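Local coordinates for DNA repair protein rad60 (Schizosaccharomyces pombe, PDB 3GOE), which is required for repair of DNA double-strand breaks by recombination between sister chromatids, this chain being its C-terminal SUMO-like domain, at residues Thr31-Ile36 with Ile45-Arg50. Residues are numbered along the deposited sequence; the frame is centred on the assembly and turned at random.
Sequences TVKDLI and ISFHER
In the first turn of the helix whose Lys33 and Ile36 receive the ring of Phe47, Thr31 N donates to Asp34 OD2 (2.9 Å), meeting the oxygen on its anti side and 34° out of the carboxylate plane. The reciprocal bond, Asp34 N to Thr31 OG1 (3.1 Å), completes a capping box: threonine suits the N-cap because its hydroxyl can accept from an amide of the first turn, and aspartate because its short chain reaches back to the N-cap amide. Across the contact, carbon meets carbon. Phe47 CG stands anti to the backbone N (chi1 175°), which carries the ring from the loop after helix 32-43 to the helix surface. Ile36 CG2 lies in the ring plane, at the edge, 3.7 Å from Phe47 CE2; the beta-branched isoleucine offers this methyl while its residue also packs on Ile51 and Leu53 in the core. Farther out, Lys33 CG approaches Phe47 CZ obliquely at 3.9 Å, the side chains crossing at about a right angle. Here lysine serves through its CG methylene, and Lys37, one turn on, also touches the Phe47 side chain. Were Phe47 replaced by an alanine, a gap would probably open beside Ile36 CG2 and Lys33 CG would lose its apolar partner, so the loop would be held less firmly to the helix. The contact ties the helix of the ubiquitin-like beta-grasp fold to the loop leading into strand 52-55, and the join rests on apolar contact, with one ring bridging a buried isoleucine and the aliphatic part of a partly exposed lysine.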
ATOM      1  N   THR A  31      -4.090  -7.098  -2.383  1.00  7.49           N
ATOM      2  CA  THR A  31      -2.703  -7.207  -2.764  1.00  7.51           C
ATOM      3  C   THR A  31      -2.005  -5.849  -2.757  1.00  6.96           C
ATOM      4  O   THR A  31      -2.611  -4.795  -2.709  1.00  7.40           O
ATOM      5  CB  THR A  31      -2.556  -7.867  -4.162  1.00  7.72           C
ATOM      6  OG1 THR A  31      -3.212  -7.065  -5.074  1.00  8.31           O
ATOM      7  CG2 THR A  31      -3.057  -9.272  -4.157  1.00  8.80           C
ATOM      8  N   VAL A  32      -0.680  -5.902  -2.805  1.00  7.39           N
ATOM      9  CA  VAL A  32       0.118  -4.709  -2.993  1.00  7.32           C
ATOM     10  C   VAL A  32      -0.288  -4.004  -4.285  1.00  7.10           C
ATOM     11  O   VAL A  32      -0.407  -2.779  -4.306  1.00  7.57           O
ATOM     12  CB  VAL A  32       1.622  -5.086  -2.949  1.00  8.26           C
ATOM     13  CG1 VAL A  32       2.493  -3.978  -3.463  1.00  9.03           C
ATOM     14  CG2 VAL A  32       1.953  -5.524  -1.521  1.00  9.90           C
ATOM     15  N   LYS A  33      -0.545  -4.758  -5.354  1.00  7.36           N
ATOM     16  CA  LYS A  33      -1.014  -4.131  -6.593  1.00  7.36           C
ATOM     17  C   LYS A  33      -2.341  -3.421  -6.362  1.00  6.95           C
ATOM     18  O   LYS A  33      -2.545  -2.306  -6.860  1.00  7.52           O
ATOM     19  CB  LYS A  33      -1.141  -5.185  -7.707  1.00  8.55           C
ATOM     20  CG  LYS A  33      -1.456  -4.547  -9.049  1.00 11.42           C
ATOM     21  CD  LYS A  33      -1.562  -5.572 -10.121  1.00 18.12           C
ATOM     22  CE  LYS A  33      -0.315  -5.977 -10.804  1.00 35.31           C
ATOM     23  NZ  LYS A  33      -0.855  -6.615 -12.078  1.00 47.69           N
ATOM     24  N   ASP A  34      -3.261  -4.015  -5.635  1.00  7.20           N
ATOM     25  CA  ASP A  34      -4.531  -3.410  -5.305  1.00  7.17           C
ATOM     26  C   ASP A  34      -4.286  -2.083  -4.565  1.00  6.93           C
ATOM     27  O   ASP A  34      -4.950  -1.076  -4.814  1.00  7.45           O
ATOM     28  CB  ASP A  34      -5.368  -4.318  -4.433  1.00  7.78           C
ATOM     29  CG  ASP A  34      -5.966  -5.541  -5.056  1.00  9.06           C
ATOM     30  OD1 ASP A  34      -6.278  -5.509  -6.275  1.00 11.01           O
ATOM     31  OD2 ASP A  34      -6.202  -6.515  -4.313  1.00 11.11           O
ATOM     32  N   LEU A  35      -3.368  -2.095  -3.581  1.00  7.09           N
ATOM     33  CA  LEU A  35      -3.022  -0.892  -2.837  1.00  6.73           C
ATOM     34  C   LEU A  35      -2.542   0.207  -3.784  1.00  6.97           C
ATOM     35  O   LEU A  35      -2.937   1.369  -3.648  1.00  7.46           O
ATOM     36  CB  LEU A  35      -1.971  -1.252  -1.783  1.00  7.44           C
ATOM     37  CG  LEU A  35      -1.341  -0.093  -1.007  1.00  8.47           C
ATOM     38  CD1 LEU A  35      -2.377   0.805  -0.330  1.00  9.70           C
ATOM     39  CD2 LEU A  35      -0.334  -0.657  -0.010  1.00 10.57           C
ATOM     40  N   ILE A  36      -1.688  -0.164  -4.751  1.00  7.04           N
ATOM     41  CA  ILE A  36      -1.244   0.808  -5.731  1.00  6.95           C
ATOM     42  C   ILE A  36      -2.363   1.338  -6.567  1.00  6.91           C
ATOM     43  O   ILE A  36      -2.488   2.548  -6.821  1.00  7.32           O
ATOM     44  CB  ILE A  36      -0.084   0.228  -6.606  1.00  7.40           C
ATOM     45  CG1 ILE A  36       1.113  -0.153  -5.761  1.00  8.01           C
ATOM     46  CG2 ILE A  36       0.301   1.230  -7.666  1.00  9.01           C
ATOM     47  CD1 ILE A  36       2.146  -0.985  -6.516  1.00  9.55           C
ATOM     48  N   ILE A  45      -3.816   9.790 -10.423  1.00 10.41           N
ATOM     49  CA  ILE A  45      -2.746   9.506 -11.379  1.00 10.20           C
ATOM     50  C   ILE A  45      -3.048   8.220 -12.088  1.00  9.44           C
ATOM     51  O   ILE A  45      -3.817   7.359 -11.590  1.00 10.32           O
ATOM     52  CB  ILE A  45      -1.352   9.501 -10.764  1.00 10.55           C
ATOM     53  CG1 ILE A  45      -1.082   8.330  -9.849  1.00 10.79           C
ATOM     54  CG2 ILE A  45      -1.078  10.847 -10.087  1.00 13.33           C
ATOM     55  CD1 ILE A  45       0.335   8.186  -9.356  1.00 15.37           C
ATOM     56  N   SER A  46      -2.439   7.994 -13.252  1.00  9.50           N
ATOM     57  CA  SER A  46      -2.723   6.803 -14.000  1.00 10.21           C
ATOM     58  C   SER A  46      -1.975   5.577 -13.455  1.00  9.86           C
ATOM     59  O   SER A  46      -0.762   5.593 -13.318  1.00 13.01           O
ATOM     60  CB  SER A  46      -2.347   6.966 -15.465  1.00 11.35           C
ATOM     61  OG  SER A  46      -3.136   7.897 -16.087  1.00 13.62           O
ATOM     62  N   PHE A  47      -2.676   4.496 -13.208  1.00 10.12           N
ATOM     63  CA  PHE A  47      -2.052   3.257 -12.788  1.00  9.61           C
ATOM     64  C   PHE A  47      -1.213   2.711 -13.937  1.00  9.19           C
ATOM     65  O   PHE A  47      -1.624   2.681 -15.084  1.00 11.50           O
ATOM     66  CB  PHE A  47      -3.106   2.239 -12.379  1.00 10.59           C
ATOM     67  CG  PHE A  47      -2.483   0.881 -12.053  1.00 10.17           C
ATOM     68  CD1 PHE A  47      -2.515  -0.168 -12.921  1.00 12.17           C
ATOM     69  CD2 PHE A  47      -1.799   0.739 -10.850  1.00 10.56           C
ATOM     70  CE1 PHE A  47      -1.850  -1.358 -12.665  1.00 13.69           C
ATOM     71  CE2 PHE A  47      -1.142  -0.455 -10.586  1.00 11.11           C
ATOM     72  CZ  PHE A  47      -1.196  -1.488 -11.466  1.00 12.26           C
ATOM     73  N   HIS A  48      -0.032   2.209 -13.589  1.00  9.55           N
ATOM     74  CA  HIS A  48       0.873   1.562 -14.515  0.50  9.76           C
ATOM     75  C   HIS A  48       1.615   0.458 -13.796  1.00  9.51           C
ATOM     76  O   HIS A  48       1.921   0.600 -12.614  1.00  9.73           O
ATOM     77  CB  HIS A  48       1.874   2.649 -14.991  0.50 10.20           C
ATOM     78  CG  HIS A  48       2.674   2.181 -16.160  0.50 11.28           C
ATOM     79  ND1 HIS A  48       3.774   1.437 -16.134  0.50 15.62           N
ATOM     80  CD2 HIS A  48       2.511   2.387 -17.495  0.50 14.71           C
ATOM     81  CE1 HIS A  48       4.277   1.092 -17.273  0.50 12.68           C
ATOM     82  NE2 HIS A  48       3.521   1.709 -18.145  0.50 12.77           N
ATOM     83  N   GLU A  49       1.979  -0.576 -14.567  1.00 11.45           N
ATOM     84  CA  GLU A  49       2.677  -1.736 -14.039  1.00 13.03           C
ATOM     85  C   GLU A  49       4.000  -1.460 -13.406  1.00 13.72           C
ATOM     86  O   GLU A  49       4.562  -2.218 -12.639  1.00 16.10           O
ATOM     87  CB  GLU A  49       2.911  -2.756 -15.216  1.00 14.67           C
ATOM     88  CG  GLU A  49       3.735  -2.292 -16.400  1.00 17.01           C
ATOM     89  CD  GLU A  49       3.943  -3.151 -17.652  1.00 18.39           C
ATOM     90  OE1 GLU A  49       3.454  -4.276 -17.547  1.00 23.24           O
ATOM     91  OE2 GLU A  49       4.533  -2.584 -18.618  1.00 23.89           O
ATOM     92  N   ARG A  50       4.652  -0.421 -13.727  1.00 12.20           N
ATOM     93  CA  ARG A  50       5.993  -0.004 -13.312  1.00 12.77           C
ATOM     94  C   ARG A  50       5.982   0.758 -12.006  1.00 12.11           C
ATOM     95  O   ARG A  50       7.044   0.933 -11.414  1.00 15.32           O
ATOM     96  CB  ARG A  50       6.810   0.769 -14.396  1.00 15.21           C
ATOM     97  CG  ARG A  50       7.255  -0.096 -15.555  1.00 15.96           C
ATOM     98  CD  ARG A  50       8.202   0.538 -16.557  1.00 25.07           C
ATOM     99  NE  ARG A  50       8.749  -0.372 -17.579  1.00 28.73           N
ATOM    100  CZ  ARG A  50       9.788  -0.118 -18.349  1.00 22.68           C
ATOM    101  NH1 ARG A  50      10.396   1.042 -18.221  1.00 36.42           N
ATOM    102  NH2 ARG A  50      10.151  -1.062 -19.225  1.00 28.88           N
TER